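Local structure of MATE family efflux transporter (Vibrio cholerae, 6IDP) at residues I312-V317 against C366-S371. The protein is a membrane transporter of the MATE family that probably exports drugs from the cell in a proton-dependent manner. Residues are numbered along the deposited sequence; the frame is centred on the assembly and turned at random.
Sequences IACQFV and CMLMVS. With OLC ((2R)-2,3-dihydroxypropyl (9Z)-octadec-9-enoate), chain P.
Leu368 has the largest share of this contact. Its CB points across at helix 303-330. CG branches, and with chi1 at -135°, off the staggered positions, the CD2 methyl lies against that helix. CD2 comes 3.7 Å from CB of Ala313 and 3.8 Å from the carbonyl carbon of the same residue, so it rests on backbone as well as side chains. It also lies 3.9 Å from CG2 of Val317, which it meets tip to tip, and 3.9 Å from the backbone N of Cys314. The two segments run nearly antiparallel (158°) with axes 10.7 Å apart. They belong to transmembrane helices of the second MatE family region, and the contact is buried, apolar packing without a hydrogen bond between them. Met369 bends at chi2 and chi3. The bend brings its CE methyl 3.6 Å from SG of Cys314, which also touches a bound monoolein. Helix 281-299 packs on Ala313 through Met286 and Leu290. Phe316 lies on a different side of helix 303-330: C13 of a second monoolein lies over one ring face, 3.6 Å from CD1 of Phe316. Within 366-371, OG of Ser371 donates a 2.8 Å hydrogen bond to O of Leu368, from above the carbonyl plane.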
loop_
_atom_site.group_PDB
_atom_site.type_symbol
_atom_site.label_atom_id
_atom_site.label_comp_id
_atom_site.label_asym_id
_atom_site.label_seq_id
_atom_site.Cartn_x
_atom_site.Cartn_y
_atom_site.Cartn_z
ATOM N N ILE A 312 8.759 -1.419 -20.200
ATOM C CA ILE A 312 7.879 -2.581 -20.294
ATOM C C ILE A 312 6.741 -2.461 -19.285
ATOM O O ILE A 312 5.575 -2.654 -19.625
ATOM C CB ILE A 312 8.644 -3.901 -20.052
ATOM C CG1 ILE A 312 9.602 -4.183 -21.206
ATOM C CG2 ILE A 312 7.676 -5.065 -19.892
ATOM C CD1 ILE A 312 10.450 -5.425 -21.000
ATOM N N ALA A 313 7.091 -2.125 -18.048
ATOM C CA ALA A 313 6.108 -1.939 -16.987
ATOM C C ALA A 313 5.109 -0.836 -17.328
ATOM O O ALA A 313 3.909 -0.984 -17.093
ATOM C CB ALA A 313 6.806 -1.627 -15.672
ATOM N N CYS A 314 5.607 0.269 -17.873
ATOM C CA CYS A 314 4.745 1.389 -18.238
ATOM C C CYS A 314 3.808 1.017 -19.381
ATOM O O CYS A 314 2.649 1.431 -19.397
ATOM C CB CYS A 314 5.578 2.614 -18.619
ATOM S SG CYS A 314 6.355 3.451 -17.219
ATOM N N GLN A 315 4.313 0.239 -20.335
ATOM C CA GLN A 315 3.496 -0.217 -21.454
ATOM C C GLN A 315 2.331 -1.068 -20.972
ATOM O O GLN A 315 1.197 -0.884 -21.418
ATOM C CB GLN A 315 4.335 -1.008 -22.456
ATOM C CG GLN A 315 5.288 -0.159 -23.272
ATOM C CD GLN A 315 6.242 -0.997 -24.097
ATOM O OE1 GLN A 315 5.907 -2.104 -24.520
ATOM N NE2 GLN A 315 7.441 -0.476 -24.323
ATOM N N PHE A 316 2.610 -1.997 -20.064
ATOM C CA PHE A 316 1.559 -2.846 -19.524
ATOM C C PHE A 316 0.496 -2.012 -18.815
ATOM O O PHE A 316 -0.692 -2.168 -19.078
ATOM C CB PHE A 316 2.127 -3.890 -18.559
ATOM C CG PHE A 316 1.069 -4.637 -17.795
ATOM C CD1 PHE A 316 0.388 -5.695 -18.377
ATOM C CD2 PHE A 316 0.744 -4.272 -16.501
ATOM C CE1 PHE A 316 -0.594 -6.377 -17.677
ATOM C CE2 PHE A 316 -0.241 -4.952 -15.793
ATOM C CZ PHE A 316 -0.908 -6.005 -16.384
ATOM N N VAL A 317 0.934 -1.128 -17.922
ATOM C CA VAL A 317 0.020 -0.307 -17.135
ATOM C C VAL A 317 -0.917 0.518 -18.013
ATOM O O VAL A 317 -2.130 0.522 -17.803
ATOM C CB VAL A 317 0.791 0.634 -16.191
ATOM C CG1 VAL A 317 -0.143 1.678 -15.596
ATOM C CG2 VAL A 317 1.471 -0.168 -15.092
ATOM N N CYS A 366 2.106 7.186 -12.331
ATOM C CA CYS A 366 2.550 7.982 -11.194
ATOM C C CYS A 366 2.933 7.088 -10.016
ATOM O O CYS A 366 3.963 7.302 -9.372
ATOM C CB CYS A 366 1.458 8.970 -10.780
ATOM S SG CYS A 366 1.975 10.161 -9.528
ATOM N N MET A 367 2.101 6.087 -9.746
ATOM C CA MET A 367 2.391 5.100 -8.712
ATOM C C MET A 367 3.677 4.348 -9.027
ATOM O O MET A 367 4.494 4.088 -8.146
ATOM C CB MET A 367 1.235 4.109 -8.573
ATOM C CG MET A 367 -0.070 4.732 -8.101
ATOM S SD MET A 367 -1.487 3.628 -8.321
ATOM C CE MET A 367 -0.990 2.227 -7.327
ATOM N N LEU A 368 3.843 4.002 -10.298
ATOM C CA LEU A 368 4.993 3.239 -10.761
ATOM C C LEU A 368 6.279 4.040 -10.602
ATOM O O LEU A 368 7.290 3.528 -10.126
ATOM C CB LEU A 368 4.802 2.833 -12.223
ATOM C CG LEU A 368 5.144 1.400 -12.628
ATOM C CD1 LEU A 368 4.302 0.406 -11.847
ATOM C CD2 LEU A 368 4.934 1.223 -14.123
ATOM N N MET A 369 6.225 5.307 -10.999
ATOM C CA MET A 369 7.393 6.174 -10.952
ATOM C C MET A 369 7.857 6.429 -9.517
ATOM O O MET A 369 9.058 6.544 -9.268
ATOM C CB MET A 369 7.099 7.496 -11.664
ATOM C CG MET A 369 6.872 7.356 -13.166
ATOM S SD MET A 369 8.292 6.661 -14.041
ATOM C CE MET A 369 7.790 4.958 -14.279
ATOM N N VAL A 370 6.911 6.507 -8.581
ATOM C CA VAL A 370 7.251 6.666 -7.168
ATOM C C VAL A 370 8.060 5.471 -6.676
ATOM O O VAL A 370 9.119 5.635 -6.069
ATOM C CB VAL A 370 5.994 6.828 -6.278
ATOM C CG1 VAL A 370 6.351 6.647 -4.805
ATOM C CG2 VAL A 370 5.350 8.186 -6.504
ATOM N N SER A 371 7.561 4.270 -6.951
ATOM C CA SER A 371 8.223 3.048 -6.511
ATOM C C SER A 371 9.574 2.855 -7.197
ATOM O O SER A 371 10.508 2.328 -6.597
ATOM C CB SER A 371 7.326 1.833 -6.763
ATOM O OG SER A 371 7.176 1.595 -8.152
HETATM C C18 OLC P . -0.071 -9.994 -13.253
HETATM C C10 OLC P . 3.475 -8.617 -19.585
HETATM C C9 OLC P . 3.563 -9.491 -20.613
HETATM C C17 OLC P . -0.276 -9.021 -14.395
HETATM C C11 OLC P . 4.450 -8.685 -18.427
HETATM C C8 OLC P . 4.638 -10.558 -20.638
HETATM C C16 OLC P . 0.956 -9.001 -15.276
HETATM C C12 OLC P . 4.347 -7.434 -17.578
HETATM C C7 OLC P . 4.233 -11.676 -21.577
HETATM C C15 OLC P . 2.024 -8.138 -14.640
HETATM C C13 OLC P . 3.068 -7.449 -16.769
HETATM C C6 OLC P . 5.004 -11.579 -22.876
HETATM C C14 OLC P . 3.282 -8.203 -15.476
HETATM C C5 OLC P . 6.429 -12.039 -22.661
#